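Local coordinates for protein NADH dehydrogenase, putative (Plasmodium falciparum, PDB 5JWC) that probably passes electrons from NADH through its bound FAD to ubiquinone, as a type II NADH dehydrogenase associated with the membrane, at residues S36-G39 / G40-L44; S58-N61 / Y62-T66; E430-Y433 / L434-V437. All coordinates share one frame; numbering follows the deposited sequence.

Contact 1: S36-G39 / G40-L44. With FAD (flavin-adenine dinucleotide), chain C.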
loop_
_atom_site.group_PDB
_atom_site.type_symbol
_atom_site.label_atom_id
_atom_site.label_comp_id
_atom_site.label_asym_id
_atom_site.label_seq_id
_atom_site.Cartn_x
_atom_site.Cartn_y
_atom_site.Cartn_z
ATOM N N SER A 36 -18.103 0.083 10.893
ATOM C CA SER A 36 -16.848 0.432 11.545
ATOM C C SER A 36 -16.404 1.847 11.138
ATOM O O SER A 36 -15.217 2.109 10.947
ATOM C CB SER A 36 -15.754 -0.590 11.193
ATOM O OG SER A 36 -15.682 -0.826 9.782
ATOM N N GLY A 37 -17.365 2.756 10.999
ATOM C CA GLY A 37 -17.060 4.087 10.516
ATOM C C GLY A 37 -17.124 5.113 11.625
ATOM O O GLY A 37 -16.962 4.774 12.787
ATOM N N TRP A 38 -17.391 6.368 11.269
ATOM C CA TRP A 38 -17.375 7.429 12.275
ATOM C C TRP A 38 -18.368 7.156 13.404
ATOM O O TRP A 38 -18.049 7.346 14.572
ATOM C CB TRP A 38 -17.639 8.797 11.630
ATOM C CG TRP A 38 -16.368 9.385 11.022
ATOM C CD1 TRP A 38 -15.985 9.320 9.726
ATOM C CD2 TRP A 38 -15.324 10.071 11.722
ATOM N NE1 TRP A 38 -14.770 9.938 9.557
ATOM C CE2 TRP A 38 -14.342 10.411 10.764
ATOM C CE3 TRP A 38 -15.125 10.451 13.056
ATOM C CZ2 TRP A 38 -13.185 11.120 11.098
ATOM C CZ3 TRP A 38 -13.968 11.149 13.388
ATOM C CH2 TRP A 38 -13.013 11.464 12.414
ATOM N N GLY A 39 -19.554 6.685 13.067
ATOM C CA GLY A 39 -20.512 6.347 14.098
ATOM C C GLY A 39 -20.137 5.084 14.858
ATOM O O GLY A 39 -19.990 5.098 16.087
ATOM N N GLY A 40 -19.992 3.987 14.117
ATOM C CA GLY A 40 -19.771 2.683 14.718
ATOM C C GLY A 40 -18.516 2.628 15.560
ATOM O O GLY A 40 -18.559 2.182 16.707
ATOM N N PHE A 41 -17.400 3.087 14.998
ATOM C CA PHE A 41 -16.113 3.064 15.692
ATOM C C PHE A 41 -16.108 3.973 16.916
ATOM O O PHE A 41 -15.611 3.583 17.984
ATOM C CB PHE A 41 -14.970 3.455 14.721
ATOM C CG PHE A 41 -13.574 3.333 15.309
ATOM C CD1 PHE A 41 -13.135 2.151 15.862
ATOM C CD2 PHE A 41 -12.710 4.413 15.302
ATOM C CE1 PHE A 41 -11.838 2.043 16.399
ATOM C CE2 PHE A 41 -11.410 4.316 15.829
ATOM C CZ PHE A 41 -10.980 3.120 16.375
ATOM N N ASN A 42 -16.639 5.188 16.807
ATOM C CA ASN A 42 -16.613 6.023 18.005
ATOM C C ASN A 42 -17.568 5.497 19.083
ATOM O O ASN A 42 -17.331 5.695 20.261
ATOM C CB ASN A 42 -16.907 7.486 17.676
ATOM C CG ASN A 42 -15.715 8.164 17.038
ATOM O OD1 ASN A 42 -14.769 8.525 17.712
ATOM N ND2 ASN A 42 -15.737 8.281 15.727
ATOM N N PHE A 43 -18.619 4.803 18.689
ATOM C CA PHE A 43 -19.473 4.168 19.692
ATOM C C PHE A 43 -18.647 3.111 20.448
ATOM O O PHE A 43 -18.676 3.030 21.687
ATOM C CB PHE A 43 -20.694 3.537 19.027
ATOM C CG PHE A 43 -21.721 3.002 20.009
ATOM C CD1 PHE A 43 -22.846 3.752 20.335
ATOM C CD2 PHE A 43 -21.569 1.743 20.580
ATOM C CE1 PHE A 43 -23.823 3.256 21.231
ATOM C CE2 PHE A 43 -22.518 1.236 21.480
ATOM C CZ PHE A 43 -23.649 1.998 21.803
ATOM N N LEU A 44 -17.922 2.298 19.682
ATOM C CA LEU A 44 -17.044 1.275 20.234
ATOM C C LEU A 44 -16.002 1.880 21.176
ATOM O O LEU A 44 -15.715 1.323 22.235
ATOM C CB LEU A 44 -16.342 0.502 19.098
ATOM C CG LEU A 44 -15.485 -0.708 19.494
ATOM C CD1 LEU A 44 -16.399 -1.916 19.776
ATOM C CD2 LEU A 44 -14.420 -1.052 18.423
HETATM P PA FAD C . -19.121 5.664 7.568
HETATM O O1A FAD C . -18.982 5.699 6.073
HETATM O O2A FAD C . -18.068 6.424 8.293
HETATM O O5B FAD C . -19.163 4.141 8.090
HETATM C C5B FAD C . -20.096 3.209 7.592
HETATM C C4B FAD C . -19.577 1.835 7.984
HETATM O O4B FAD C . -20.585 0.873 7.752
HETATM C C3B FAD C . -18.363 1.432 7.141
HETATM O O3B FAD C . -17.435 0.778 7.978
HETATM C C2B FAD C . -18.928 0.407 6.183
HETATM O O2B FAD C . -17.946 -0.535 5.820
HETATM C C1B FAD C . -20.000 -0.215 7.071
HETATM N N9A FAD C . -21.072 -0.917 6.361
HETATM C C8A FAD C . -21.641 -0.597 5.151
HETATM N N7A FAD C . -22.608 -1.514 4.897
HETATM C C5A FAD C . -22.661 -2.397 5.919
HETATM C C6A FAD C . -23.459 -3.507 6.148
HETATM N N6A FAD C . -24.437 -3.819 5.298
HETATM N N1A FAD C . -23.287 -4.223 7.311
HETATM C C2A FAD C . -22.328 -3.838 8.230
HETATM N N3A FAD C . -21.534 -2.732 7.992
HETATM C C4A FAD C . -21.698 -2.032 6.847
HETATM N N1 FAD C . -17.248 14.954 7.507
HETATM C C2 FAD C . -16.864 16.001 8.300
HETATM O O2 FAD C . -17.524 16.274 9.296
HETATM N N3 FAD C . -15.733 16.742 8.001
HETATM C C4 FAD C . -14.960 16.449 6.909
HETATM O O4 FAD C . -13.948 17.124 6.676
HETATM C C4X FAD C . -15.330 15.380 6.103
HETATM N N5 FAD C . -14.586 15.045 4.994
HETATM C C5X FAD C . -14.978 13.970 4.204
HETATM C C6 FAD C . -14.220 13.616 3.103
HETATM C C7 FAD C . -14.589 12.548 2.293
HETATM C C7M FAD C . -13.735 12.208 1.094
HETATM C C8 FAD C . -15.725 11.810 2.599
HETATM C C8M FAD C . -16.143 10.654 1.739
HETATM C C9 FAD C . -16.490 12.162 3.713
HETATM C C9A FAD C . -16.116 13.234 4.519
HETATM N N10 FAD C . -16.865 13.585 5.630
HETATM C C10 FAD C . -16.474 14.637 6.414
HETATM C "C1'" FAD C . -18.130 12.856 5.976
HETATM C "C2'" FAD C . -17.972 11.658 6.876
HETATM O "O2'" FAD C . -17.066 10.766 6.288
HETATM C "C3'" FAD C . -19.322 10.967 6.946
HETATM O "O3'" FAD C . -20.330 11.870 7.340
HETATM C "C4'" FAD C . -19.177 9.839 7.952
HETATM O "O4'" FAD C . -18.411 8.846 7.319
HETATM C "C5'" FAD C . -20.512 9.268 8.403
HETATM O "O5'" FAD C . -20.240 8.292 9.386
HETATM P P FAD C . -21.031 6.888 9.355
HETATM O O1P FAD C . -20.631 6.072 10.563
HETATM O O2P FAD C . -22.494 7.219 9.265
HETATM O O3P FAD C . -20.594 6.199 7.954
#

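Contact 2: S58-N61 / Y62-T66. With FAD (flavin-adenine dinucleotide), chain C.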
loop_
_atom_site.group_PDB
_atom_site.type_symbol
_atom_site.label_atom_id
_atom_site.label_comp_id
_atom_site.label_asym_id
_atom_site.label_seq_id
_atom_site.Cartn_x
_atom_site.Cartn_y
_atom_site.Cartn_z
ATOM N N SER A 58 -18.864 -5.435 10.610
ATOM C CA SER A 58 -18.632 -4.623 9.423
ATOM C C SER A 58 -17.779 -5.394 8.435
ATOM O O SER A 58 -16.915 -6.159 8.855
ATOM C CB SER A 58 -17.942 -3.309 9.799
ATOM O OG SER A 58 -17.607 -2.589 8.636
ATOM N N PRO A 59 -18.006 -5.204 7.124
ATOM C CA PRO A 59 -17.133 -5.899 6.166
ATOM C C PRO A 59 -15.738 -5.273 6.113
ATOM O O PRO A 59 -14.833 -5.837 5.503
ATOM C CB PRO A 59 -17.866 -5.731 4.828
ATOM C CG PRO A 59 -18.656 -4.453 4.998
ATOM C CD PRO A 59 -19.070 -4.434 6.456
ATOM N N ARG A 60 -15.582 -4.123 6.762
ATOM C CA ARG A 60 -14.328 -3.378 6.790
ATOM C C ARG A 60 -13.718 -3.496 8.178
ATOM O O ARG A 60 -14.311 -3.031 9.165
ATOM C CB ARG A 60 -14.584 -1.902 6.440
ATOM C CG ARG A 60 -13.385 -1.109 5.956
ATOM C CD ARG A 60 -13.795 0.339 5.628
ATOM N NE ARG A 60 -14.116 1.081 6.841
ATOM C CZ ARG A 60 -14.631 2.310 6.854
ATOM N NH1 ARG A 60 -14.876 2.939 5.710
ATOM N NH2 ARG A 60 -14.883 2.908 8.009
ATOM N N ASN A 61 -12.543 -4.111 8.287
ATOM C CA ASN A 61 -12.003 -4.336 9.626
ATOM C C ASN A 61 -11.095 -3.200 10.095
ATOM O O ASN A 61 -10.317 -3.347 11.038
ATOM C CB ASN A 61 -11.299 -5.697 9.706
ATOM C CG ASN A 61 -9.930 -5.682 9.100
ATOM O OD1 ASN A 61 -9.694 -5.008 8.102
ATOM N ND2 ASN A 61 -9.016 -6.433 9.700
ATOM N N TYR A 62 -11.228 -2.049 9.451
ATOM C CA TYR A 62 -10.543 -0.847 9.906
ATOM C C TYR A 62 -11.514 0.334 9.860
ATOM O O TYR A 62 -12.489 0.295 9.134
ATOM C CB TYR A 62 -9.297 -0.563 9.044
ATOM C CG TYR A 62 -9.615 -0.543 7.563
ATOM C CD1 TYR A 62 -9.949 0.647 6.916
ATOM C CD2 TYR A 62 -9.614 -1.713 6.816
ATOM C CE1 TYR A 62 -10.245 0.678 5.586
ATOM C CE2 TYR A 62 -9.915 -1.692 5.451
ATOM C CZ TYR A 62 -10.237 -0.489 4.851
ATOM O OH TYR A 62 -10.558 -0.445 3.514
ATOM N N PHE A 63 -11.228 1.368 10.647
ATOM C CA PHE A 63 -11.927 2.654 10.590
ATOM C C PHE A 63 -11.189 3.548 9.600
ATOM O O PHE A 63 -9.960 3.541 9.572
ATOM C CB PHE A 63 -11.971 3.297 11.986
ATOM C CG PHE A 63 -12.134 4.811 11.984
ATOM C CD1 PHE A 63 -13.391 5.398 11.821
ATOM C CD2 PHE A 63 -11.024 5.646 12.172
ATOM C CE1 PHE A 63 -13.544 6.794 11.846
ATOM C CE2 PHE A 63 -11.168 7.030 12.189
ATOM C CZ PHE A 63 -12.428 7.602 12.030
ATOM N N THR A 64 -11.929 4.314 8.797
ATOM C CA THR A 64 -11.316 5.240 7.845
ATOM C C THR A 64 -11.498 6.685 8.276
ATOM O O THR A 64 -12.635 7.154 8.422
ATOM C CB THR A 64 -11.917 5.076 6.446
ATOM O OG1 THR A 64 -11.687 3.736 5.993
ATOM C CG2 THR A 64 -11.300 6.103 5.438
ATOM N N PHE A 65 -10.386 7.377 8.483
ATOM C CA PHE A 65 -10.418 8.799 8.813
ATOM C C PHE A 65 -10.693 9.600 7.528
ATOM O O PHE A 65 -9.780 10.172 6.922
ATOM C CB PHE A 65 -9.099 9.226 9.489
ATOM C CG PHE A 65 -9.195 10.531 10.256
ATOM C CD1 PHE A 65 -9.572 10.551 11.591
ATOM C CD2 PHE A 65 -8.905 11.741 9.626
ATOM C CE1 PHE A 65 -9.670 11.763 12.285
ATOM C CE2 PHE A 65 -8.994 12.947 10.316
ATOM C CZ PHE A 65 -9.385 12.954 11.649
ATOM N N THR A 66 -11.964 9.639 7.122
ATOM C CA THR A 66 -12.356 10.180 5.812
ATOM C C THR A 66 -11.895 11.611 5.467
ATOM O O THR A 66 -11.604 11.884 4.303
ATOM C CB THR A 66 -13.893 10.131 5.644
ATOM O OG1 THR A 66 -14.520 10.723 6.783
ATOM C CG2 THR A 66 -14.368 8.680 5.541
HETATM P PA FAD C . -19.121 5.664 7.568
HETATM O O1A FAD C . -18.982 5.699 6.073
HETATM O O2A FAD C . -18.068 6.424 8.293
HETATM O O5B FAD C . -19.163 4.141 8.090
HETATM C C5B FAD C . -20.096 3.209 7.592
HETATM C C4B FAD C . -19.577 1.835 7.984
HETATM O O4B FAD C . -20.585 0.873 7.752
HETATM C C3B FAD C . -18.363 1.432 7.141
HETATM O O3B FAD C . -17.435 0.778 7.978
HETATM C C2B FAD C . -18.928 0.407 6.183
HETATM O O2B FAD C . -17.946 -0.535 5.820
HETATM C C1B FAD C . -20.000 -0.215 7.071
HETATM N N9A FAD C . -21.072 -0.917 6.361
HETATM C C8A FAD C . -21.641 -0.597 5.151
HETATM N N7A FAD C . -22.608 -1.514 4.897
HETATM C C5A FAD C . -22.661 -2.397 5.919
HETATM C C6A FAD C . -23.459 -3.507 6.148
HETATM N N6A FAD C . -24.437 -3.819 5.298
HETATM N N1A FAD C . -23.287 -4.223 7.311
HETATM C C2A FAD C . -22.328 -3.838 8.230
HETATM N N3A FAD C . -21.534 -2.732 7.992
HETATM C C4A FAD C . -21.698 -2.032 6.847
HETATM N N1 FAD C . -17.248 14.954 7.507
HETATM C C2 FAD C . -16.864 16.001 8.300
HETATM O O2 FAD C . -17.524 16.274 9.296
HETATM N N3 FAD C . -15.733 16.742 8.001
HETATM C C4 FAD C . -14.960 16.449 6.909
HETATM O O4 FAD C . -13.948 17.124 6.676
HETATM C C4X FAD C . -15.330 15.380 6.103
HETATM N N5 FAD C . -14.586 15.045 4.994
HETATM C C5X FAD C . -14.978 13.970 4.204
HETATM C C6 FAD C . -14.220 13.616 3.103
HETATM C C7 FAD C . -14.589 12.548 2.293
HETATM C C7M FAD C . -13.735 12.208 1.094
HETATM C C8 FAD C . -15.725 11.810 2.599
HETATM C C8M FAD C . -16.143 10.654 1.739
HETATM C C9 FAD C . -16.490 12.162 3.713
HETATM C C9A FAD C . -16.116 13.234 4.519
HETATM N N10 FAD C . -16.865 13.585 5.630
HETATM C C10 FAD C . -16.474 14.637 6.414
HETATM C "C1'" FAD C . -18.130 12.856 5.976
HETATM C "C2'" FAD C . -17.972 11.658 6.876
HETATM O "O2'" FAD C . -17.066 10.766 6.288
HETATM C "C3'" FAD C . -19.322 10.967 6.946
HETATM O "O3'" FAD C . -20.330 11.870 7.340
HETATM C "C4'" FAD C . -19.177 9.839 7.952
HETATM O "O4'" FAD C . -18.411 8.846 7.319
HETATM C "C5'" FAD C . -20.512 9.268 8.403
HETATM O "O5'" FAD C . -20.240 8.292 9.386
HETATM P P FAD C . -21.031 6.888 9.355
HETATM O O1P FAD C . -20.631 6.072 10.563
HETATM O O2P FAD C . -22.494 7.219 9.265
HETATM O O3P FAD C . -20.594 6.199 7.954
#

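Contact 3: E430-Y433 / L434-V437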
loop_
_atom_site.group_PDB
_atom_site.type_symbol
_atom_site.label_atom_id
_atom_site.label_comp_id
_atom_site.label_asym_id
_atom_site.label_seq_id
_atom_site.Cartn_x
_atom_site.Cartn_y
_atom_site.Cartn_z
ATOM N N GLU A 430 -22.968 11.917 17.887
ATOM C CA GLU A 430 -24.096 11.007 18.120
ATOM C C GLU A 430 -23.616 9.732 18.803
ATOM O O GLU A 430 -24.310 9.159 19.671
ATOM C CB GLU A 430 -24.808 10.644 16.811
ATOM C CG GLU A 430 -25.646 11.761 16.192
ATOM C CD GLU A 430 -25.942 11.525 14.710
ATOM O OE1 GLU A 430 -25.859 10.359 14.257
ATOM O OE2 GLU A 430 -26.253 12.505 13.985
ATOM N N ALA A 431 -22.451 9.258 18.369
ATOM C CA ALA A 431 -21.855 8.065 18.948
ATOM C C ALA A 431 -21.515 8.283 20.412
ATOM O O ALA A 431 -21.712 7.383 21.226
ATOM C CB ALA A 431 -20.588 7.634 18.159
ATOM N N TYR A 432 -20.957 9.447 20.746
ATOM C CA TYR A 432 -20.591 9.708 22.124
ATOM C C TYR A 432 -21.851 9.896 22.983
ATOM O O TYR A 432 -21.905 9.417 24.122
ATOM C CB TYR A 432 -19.645 10.906 22.235
ATOM C CG TYR A 432 -18.225 10.532 21.820
ATOM C CD1 TYR A 432 -17.853 9.188 21.720
ATOM C CD2 TYR A 432 -17.254 11.500 21.555
ATOM C CE1 TYR A 432 -16.567 8.814 21.350
ATOM C CE2 TYR A 432 -15.957 11.134 21.191
ATOM C CZ TYR A 432 -15.623 9.782 21.089
ATOM O OH TYR A 432 -14.345 9.379 20.722
ATOM N N TYR A 433 -22.842 10.599 22.435
ATOM C CA TYR A 433 -24.118 10.794 23.117
ATOM C C TYR A 433 -24.742 9.442 23.457
ATOM O O TYR A 433 -25.115 9.192 24.605
ATOM C CB TYR A 433 -25.081 11.636 22.252
ATOM C CG TYR A 433 -26.548 11.466 22.592
ATOM C CD1 TYR A 433 -27.150 12.232 23.594
ATOM C CD2 TYR A 433 -27.332 10.545 21.909
ATOM C CE1 TYR A 433 -28.507 12.075 23.908
ATOM C CE2 TYR A 433 -28.679 10.380 22.214
ATOM C CZ TYR A 433 -29.260 11.146 23.210
ATOM O OH TYR A 433 -30.602 10.964 23.502
ATOM N N LEU A 434 -24.840 8.568 22.459
ATOM C CA LEU A 434 -25.610 7.351 22.604
ATOM C C LEU A 434 -24.884 6.306 23.465
ATOM O O LEU A 434 -25.516 5.608 24.266
ATOM C CB LEU A 434 -25.944 6.772 21.241
ATOM C CG LEU A 434 -26.865 5.561 21.274
ATOM C CD1 LEU A 434 -28.184 5.965 21.980
ATOM C CD2 LEU A 434 -27.097 5.068 19.852
ATOM N N SER A 435 -23.571 6.205 23.304
ATOM C CA SER A 435 -22.780 5.294 24.121
ATOM C C SER A 435 -22.857 5.764 25.580
ATOM O O SER A 435 -23.037 4.951 26.491
ATOM C CB SER A 435 -21.326 5.209 23.613
ATOM O OG SER A 435 -20.645 6.445 23.750
ATOM N N ASN A 436 -22.778 7.076 25.799
ATOM C CA ASN A 436 -22.982 7.613 27.144
ATOM C C ASN A 436 -24.381 7.307 27.692
ATOM O O ASN A 436 -24.544 7.097 28.904
ATOM C CB ASN A 436 -22.751 9.118 27.181
ATOM C CG ASN A 436 -22.855 9.691 28.589
ATOM O OD1 ASN A 436 -21.973 9.477 29.420
ATOM N ND2 ASN A 436 -23.929 10.425 28.860
ATOM N N VAL A 437 -25.390 7.296 26.820
ATOM C CA VAL A 437 -26.734 6.935 27.271
ATOM C C VAL A 437 -26.771 5.477 27.747
ATOM O O VAL A 437 -27.381 5.165 28.786
ATOM C CB VAL A 437 -27.797 7.144 26.177
ATOM C CG1 VAL A 437 -29.103 6.470 26.572
ATOM C CG2 VAL A 437 -28.062 8.633 25.981
HETATM O O HOH W 1 -25.445 11.166 26.486
#

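Contact 1: S36-G39 / G40-L44
Trp38 and Asn42 both turn their side chains back beside their own backbone N, with CG anti to the carbonyl carbon (chi1 -82° and -76°), and one helical turn apart this lays indole and amide side by side, their planes 16° apart. Asn42 ND2 donates to Trp38 O at 2.7 Å, nearly straight, in the carbonyl plane and on a lone pair. The same carbonyl oxygen takes a weak bond from the backbone N of Asn42. ND2 also comes obliquely to the indole, 3.5 Å from Trp38 CE3. The other end of the indole serves the cofactor, with CD1 3.5 Å from FAD O4' at the ring edge, while NE1 bonds to Thr66 OG1.

This is the glycine-rich turn of a Rossmann-type beta-alpha-beta unit, between strand 30-34 and helix 38-46, and Gly37 is the N-cap. Trp38 N donates to FAD O2A at 3.1 Å and Gly39 N to FAD O1P at 2.8 Å, one amide for each phosphate, where the helix dipole would be expected to add to the attraction. Gly37 CA lies 3.2 Å from FAD O5B, leaving no room for a side chain. Behind the phosphates the helix closes its first turns through Phe41 N to Gly37 O at 2.8 Å and Phe43 N to Gly39 O.

Contact 2: S58-N61 / Y62-T66
Arg60 meets Tyr62 in two ways, through its aliphatic stem and through its guanidinium. The stem makes the apolar part. Arg60 CG sits over one face of the Tyr62 ring, 3.5 Å from the centroid and 16° off the normal, a CH-pi contact displaced toward the phenol end, where CG comes within 3.4 Å of Tyr62 CZ. Tyr62 CG stands between its backbone N and carbonyl carbon (chi1 52°), which folds the ring back so that one face meets the arginine stem. At the ring edge lies Asn61 OD1, 3.5 Å from Tyr62 CD2.

The polar part begins with Arg60 NE, which donates to Tyr62 O at 2.9 Å. The bond is bent, and the oxygen lies 25° out of the guanidinium plane. The arginine chain runs extended to CD and bends at chi3, turning the head toward Thr64. There Thr64 OG1 lies over one face and FAD O3B over the opposite one, 3.3 Å from Arg60 NH2. Asp157 ties the strand and arginine together, in a salt bridge with Arg60 NH1 and a hydrogen bond with Thr64 OG1.

Hydroxyls make the remaining polar contacts. Arg60 N donates to Ser58 OG at 3.2 Å, an ST turn just after strand 53-57, at the ribose end of FAD. At the end of the segment Thr66 OG1 and the ribityl O2' of FAD share a hydrogen bond of 2.6 Å.

Tyr62 also touches the bound quinolone inhibitor and Ile520 of the second subunit. A magnesium ion is modelled at Arg60 and Thr64; the Asp157 carboxylate would probably offset the guanidinium charge in this buried place, while the arginine stem backs a tyrosine of an inhibitor pocket.

Contact 3: E430-Y433 / L434-V437
Val437 CG2 lies over one face of the Tyr433 ring, 4.1 Å from its centroid and 17° off the normal, a CH-pi contact between side chains that run the same way one turn apart along the helix. The methyl is offset toward the phenol end, reaching Tyr433 CZ at 3.9 Å. With CG anti to the backbone N, the tyrosine chi1 of 158° swings the ring out and across to Val437; Leu434 CB packs 4.1 Å from Tyr433 CD2.

On another side of the turn Ser435 OG donates to Ala431 O at 2.9 Å, an oxygen that also takes the backbone N of Ser435 at 3.0 Å. The hydroxyl gets there because OG stands between the backbone N and the carbonyl carbon (chi1 65°).

All this belongs to helix 424-440, whose i to i+4 bonds continue without a break from Leu434 N to Val437 N. Tyr433 O accepts Val437 N at 2.9 Å and a hydrogen bond donated by a water; Asn436 ND2 donates to that same water at 2.9 Å, so the water bridges side chain and backbone, while Asn440 ND2 bonds to Asn436 OD1.

Further out, Tyr433 OH bonds to Pro451 O, and the ring meets Phe453 edge-to-face. Asn46 ND2 bonds to Ser435 OG from helix 38-46, against which Leu434 also packs through Phe43. Glu430 leads away from the 434-437 segment, bonding to Gly341 N and making a salt bridge with Lys344.

All three contacts are local, each closing only a few residues of chain, helical turns in contacts 1 and 3 and the loop into strand 62-64 in contact 2, and they follow in series, with no nesting or crossing. Contact 1 comes first, opening the helix of the first beta-alpha-beta unit; strand 53-57 then leads into contact 2. These two touch: Ser36 OG is 2.7 Å from Arg60 O, and Phe41 stacks on Phe63, joining the phosphate turn to strand 62-64, with both contacts on FAD. Contact 3 comes much later, on helix 424-440, and packs against contact 1, where Ala431 CB approaches Gly39 O at 3.3 Å. Contacts 2 and 3 stay about 9 Å apart at their nearest atoms, with helix 38-46 touching both.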